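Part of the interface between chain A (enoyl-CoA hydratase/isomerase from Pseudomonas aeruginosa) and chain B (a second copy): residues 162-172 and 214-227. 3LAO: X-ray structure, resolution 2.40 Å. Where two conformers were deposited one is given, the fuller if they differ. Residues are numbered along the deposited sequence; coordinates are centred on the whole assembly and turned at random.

Chain A (162-172) GWTDAMRYILT
Chain B 214-227: AVRAALQSAFQGRD

Two helices from separate copies of a protein can pack without a single hydrogen bond between them, relying on small residues that let large ones approach, and this contact is a compact example. Chain A contributes a helix that begins at W163(A), preceded by G162(A) at the N-cap position. The phi/psi of G162(A), 80/158°, would jam a beta carbon against the preceding carbonyl, so glycine suits the place. G162(A) O accepts from A166(A) N at 3.2 Å, and regular bonds follow, such as M167(A) N to W163(A) O at 2.9 Å. L171(A) has phi/psi of -88/-9° and T172(A) of -110/-25°, and T172(A) OG1, with chi1 p, donates to R168(A) O at 2.6 Å.

Chain B enters already helical at 214 and continues so along the stretch toward a turn, with bonds such as A218(B) N to A214(B) O at 2.9 Å. The turn, of type II, runs from F223(B) to R226(B); G225(B), at 62/20°, takes the positive phi that glycine favours. The helix axes run nearly antiparallel, at 155°, with a closest approach of 11.3 Å. In register, W163(A) lies across from A222(B) (CA to CA 8.6 Å), I170(A) from A218(B) (CA to CA 7.2 Å) and L171(A) from V215(B) (CA to CA 5.7 Å), so the backbones draw together toward the C-terminal end of the chain A stretch.

The wider end is filled by W163(A), which points toward chain B with chi1 t and chi2 -97° and has the largest covered area of any residue here, 120 Å² of a total of 459 Å² summed over both sides. W163(A) CH2 meets A222(B) CB at 3.3 Å, a close approach that the small alanine side chain accommodates. W163(A) CZ2 lies 3.6 Å from F223(B) CE1; the planes are near parallel, at 19°, but slid apart, with the six-membered ring and phenyl centroids 5.3 Å from each other. R226(B), extended with chi1 to chi3 t and chi4 -179°, lays its guanidinium flat over one indole face. R226(B) CZ stands 3.8 Å from the centroid of the W163(A) five-membered ring, 14° off the normal, a cation-pi contact, while R226(B) CD sits 4.0 Å from the centroid of the W163(A) six-membered ring. Arginine supplies both charge and aliphatic length, although this residue is poorly ordered.

Further along, selenomethionine M167(A) starts sideways, but its end comes nearer, with chi1 m, chi2 m and chi3 at 123°, off the usual wells: M167(A) CE reaches A222(B) CB at 3.4 Å and M167(A) SE lies 4.3 Å from L219(B) CD2. A218(B), another alanine pointing toward chain A, receives I170(A) CG2 on its CB at 3.8 Å and L171(A) CD2 at 3.9 Å. L171(A), with chi1 m and chi2 t, uses its branches differently: CD1 approaches L219(B) CD2 at 4.2 Å, and CD2 approaches V215(B) CG1 at 4.2 Å. These aliphatic residues are buried, as befits a contact made by apolar packing and one stacked arginine.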

# COMPACT_ATOMS: atom_id res chain seq x y z
N GLY A 162 -2.71 -2.71 -4.43
CA GLY A 162 -3.21 -3.69 -3.49
C GLY A 162 -3.00 -5.09 -4.09
O GLY A 162 -2.84 -5.25 -5.31
N TRP A 163 -2.97 -6.09 -3.21
CA TRP A 163 -2.60 -7.45 -3.55
C TRP A 163 -3.49 -8.07 -4.61
O TRP A 163 -2.99 -8.52 -5.63
CB TRP A 163 -2.62 -8.35 -2.29
CG TRP A 163 -2.02 -9.70 -2.59
CD1 TRP A 163 -2.69 -10.85 -2.91
CD2 TRP A 163 -0.63 -10.04 -2.62
NE1 TRP A 163 -1.80 -11.89 -3.12
CE2 TRP A 163 -0.53 -11.41 -2.93
CE3 TRP A 163 0.55 -9.32 -2.37
CZ2 TRP A 163 0.70 -12.07 -3.04
CZ3 TRP A 163 1.78 -9.97 -2.48
CH2 TRP A 163 1.84 -11.34 -2.80
N THR A 164 -4.80 -8.13 -4.37
CA THR A 164 -5.67 -8.83 -5.29
C THR A 164 -5.74 -8.20 -6.69
O THR A 164 -5.64 -8.90 -7.65
CB THR A 164 -7.08 -9.10 -4.75
OG1 THR A 164 -7.72 -10.05 -5.61
CG2 THR A 164 -7.93 -7.82 -4.69
N ASP A 165 -5.90 -6.89 -6.81
CA ASP A 165 -5.89 -6.31 -8.17
C ASP A 165 -4.58 -6.55 -8.88
O ASP A 165 -4.57 -6.81 -10.08
CB ASP A 165 -6.28 -4.82 -8.20
CG ASP A 165 -7.77 -4.62 -8.10
OD1 ASP A 165 -8.52 -5.60 -8.33
OD2 ASP A 165 -8.21 -3.48 -7.78
N ALA A 166 -3.47 -6.49 -8.16
CA ALA A 166 -2.21 -6.78 -8.80
C ALA A 166 -2.16 -8.23 -9.28
O ALA A 166 -1.85 -8.46 -10.47
CB ALA A 166 -1.00 -6.43 -7.90
N MSE A 167 -2.49 -9.19 -8.40
CA MSE A 167 -2.45 -10.59 -8.82
C MSE A 167 -3.42 -10.85 -9.99
O MSE A 167 -3.14 -11.71 -10.83
CB MSE A 167 -2.68 -11.59 -7.66
CG MSE A 167 -1.57 -11.61 -6.57
SE MSE A 167 0.26 -11.62 -7.24
CE MSE A 167 0.94 -10.01 -6.34
N ARG A 168 -4.53 -10.12 -10.04
CA ARG A 168 -5.49 -10.35 -11.12
C ARG A 168 -4.76 -10.28 -12.47
O ARG A 168 -5.08 -11.01 -13.41
CB ARG A 168 -6.63 -9.32 -11.07
CG ARG A 168 -7.03 -8.74 -12.44
CD ARG A 168 -8.28 -9.44 -12.91
NE ARG A 168 -8.73 -9.18 -14.27
CZ ARG A 168 -8.36 -9.90 -15.32
NH1 ARG A 168 -8.87 -9.63 -16.50
NH2 ARG A 168 -7.46 -10.87 -15.19
N TYR A 169 -3.76 -9.41 -12.56
CA TYR A 169 -3.04 -9.18 -13.83
C TYR A 169 -1.66 -9.85 -13.91
O TYR A 169 -1.28 -10.30 -14.95
CB TYR A 169 -2.94 -7.69 -14.18
CG TYR A 169 -4.29 -7.08 -14.45
CD1 TYR A 169 -5.00 -7.42 -15.60
CD2 TYR A 169 -4.87 -6.15 -13.57
CE1 TYR A 169 -6.24 -6.88 -15.87
CE2 TYR A 169 -6.15 -5.57 -13.83
CZ TYR A 169 -6.82 -5.95 -14.99
OH TYR A 169 -8.08 -5.41 -15.31
N ILE A 170 -0.95 -9.92 -12.80
CA ILE A 170 0.36 -10.51 -12.76
C ILE A 170 0.33 -12.03 -13.03
O ILE A 170 1.16 -12.56 -13.75
CB ILE A 170 1.03 -10.15 -11.41
CG1 ILE A 170 1.35 -8.67 -11.40
CG2 ILE A 170 2.29 -10.94 -11.19
CD1 ILE A 170 1.82 -8.19 -10.08
N LEU A 171 -0.66 -12.74 -12.48
CA LEU A 171 -0.74 -14.19 -12.66
C LEU A 171 -1.51 -14.64 -13.91
O LEU A 171 -1.48 -15.80 -14.23
CB LEU A 171 -1.34 -14.86 -11.41
CG LEU A 171 -0.70 -14.38 -10.09
CD1 LEU A 171 -1.34 -15.09 -8.88
CD2 LEU A 171 0.78 -14.62 -10.11
N THR A 172 -2.17 -13.74 -14.62
CA THR A 172 -2.93 -14.12 -15.83
C THR A 172 -2.29 -13.60 -17.12
O THR A 172 -2.52 -14.13 -18.21
CB THR A 172 -4.37 -13.57 -15.78
OG1 THR A 172 -4.35 -12.13 -15.65
CG2 THR A 172 -5.07 -14.13 -14.56
N ALA B 214 6.53 -19.57 -14.16
CA ALA B 214 6.52 -18.11 -14.18
C ALA B 214 5.54 -17.60 -13.10
O ALA B 214 5.86 -16.65 -12.40
CB ALA B 214 6.18 -17.58 -15.59
N VAL B 215 4.40 -18.28 -12.93
CA VAL B 215 3.43 -17.93 -11.90
C VAL B 215 4.10 -18.04 -10.51
O VAL B 215 4.10 -17.07 -9.71
CB VAL B 215 2.13 -18.80 -11.98
CG1 VAL B 215 1.36 -18.77 -10.64
CG2 VAL B 215 1.23 -18.35 -13.11
N ARG B 216 4.72 -19.18 -10.26
CA ARG B 216 5.43 -19.40 -9.01
C ARG B 216 6.45 -18.31 -8.71
O ARG B 216 6.51 -17.83 -7.59
CB ARG B 216 6.06 -20.79 -8.96
CG ARG B 216 5.00 -21.92 -8.78
CD ARG B 216 5.56 -23.26 -8.28
NE ARG B 216 6.07 -24.13 -9.35
CZ ARG B 216 5.37 -25.06 -10.00
NH1 ARG B 216 5.95 -25.78 -10.96
NH2 ARG B 216 4.09 -25.28 -9.70
N ALA B 217 7.25 -17.93 -9.71
CA ALA B 217 8.28 -16.93 -9.50
C ALA B 217 7.66 -15.52 -9.32
O ALA B 217 8.18 -14.70 -8.58
CB ALA B 217 9.24 -16.93 -10.64
N ALA B 218 6.54 -15.26 -9.97
CA ALA B 218 5.80 -14.04 -9.71
C ALA B 218 5.39 -13.94 -8.22
O ALA B 218 5.67 -12.90 -7.57
CB ALA B 218 4.61 -13.89 -10.65
N LEU B 219 4.78 -15.03 -7.69
CA LEU B 219 4.28 -15.05 -6.30
C LEU B 219 5.41 -14.84 -5.34
O LEU B 219 5.29 -14.07 -4.37
CB LEU B 219 3.57 -16.35 -5.93
CG LEU B 219 2.13 -16.41 -6.41
CD1 LEU B 219 1.63 -17.82 -6.30
CD2 LEU B 219 1.22 -15.45 -5.63
N GLN B 220 6.50 -15.53 -5.62
CA GLN B 220 7.70 -15.44 -4.78
C GLN B 220 8.27 -14.01 -4.76
O GLN B 220 8.62 -13.52 -3.68
CB GLN B 220 8.77 -16.47 -5.18
CG GLN B 220 9.87 -16.65 -4.15
CD GLN B 220 9.34 -17.30 -2.87
OE1 GLN B 220 8.30 -17.98 -2.89
NE2 GLN B 220 10.05 -17.10 -1.77
N SER B 221 8.31 -13.31 -5.90
CA SER B 221 8.72 -11.88 -5.82
C SER B 221 7.76 -11.02 -5.00
O SER B 221 8.19 -10.17 -4.22
CB SER B 221 8.85 -11.27 -7.20
OG SER B 221 9.89 -11.92 -7.86
N ALA B 222 6.46 -11.23 -5.19
CA ALA B 222 5.45 -10.40 -4.55
C ALA B 222 5.49 -10.59 -3.03
O ALA B 222 5.46 -9.62 -2.27
CB ALA B 222 4.06 -10.70 -5.12
N PHE B 223 5.64 -11.86 -2.62
CA PHE B 223 5.69 -12.23 -1.22
C PHE B 223 6.81 -11.57 -0.42
O PHE B 223 6.82 -11.69 0.79
CB PHE B 223 5.75 -13.75 -1.05
CG PHE B 223 4.42 -14.47 -1.24
CD1 PHE B 223 3.25 -13.97 -0.72
CD2 PHE B 223 4.37 -15.69 -1.88
CE1 PHE B 223 2.03 -14.63 -0.89
CE2 PHE B 223 3.17 -16.36 -2.04
CZ PHE B 223 1.99 -15.82 -1.56
N GLN B 224 7.72 -10.85 -1.07
CA GLN B 224 8.76 -10.08 -0.35
C GLN B 224 8.24 -8.93 0.51
O GLN B 224 7.74 -7.91 -0.00
CB GLN B 224 9.80 -9.54 -1.32
CG GLN B 224 10.50 -10.64 -2.06
CD GLN B 224 10.81 -11.84 -1.17
OE1 GLN B 224 10.00 -12.76 -1.06
NE2 GLN B 224 11.97 -11.83 -0.53
N GLY B 225 8.39 -9.07 1.82
CA GLY B 225 8.01 -8.04 2.76
C GLY B 225 6.54 -7.70 2.74
O GLY B 225 6.14 -6.63 3.20
N ARG B 226 5.73 -8.60 2.21
CA ARG B 226 4.30 -8.37 2.10
C ARG B 226 3.65 -7.99 3.44
O ARG B 226 2.84 -7.06 3.51
CB ARG B 226 3.62 -9.60 1.51
CG ARG B 226 2.14 -9.44 1.29
CD ARG B 226 1.45 -10.79 1.25
NE ARG B 226 0.05 -10.66 0.89
CZ ARG B 226 -0.79 -11.68 0.81
NH1 ARG B 226 -0.36 -12.91 1.05
NH2 ARG B 226 -2.05 -11.47 0.48
N ASP B 227 4.02 -8.70 4.50
CA ASP B 227 3.41 -8.48 5.80
C ASP B 227 4.30 -7.68 6.74
O ASP B 227 4.02 -7.60 7.93
CB ASP B 227 3.05 -9.82 6.43
CG ASP B 227 2.40 -10.77 5.44
OD1 ASP B 227 1.45 -10.34 4.75
OD2 ASP B 227 2.83 -11.93 5.34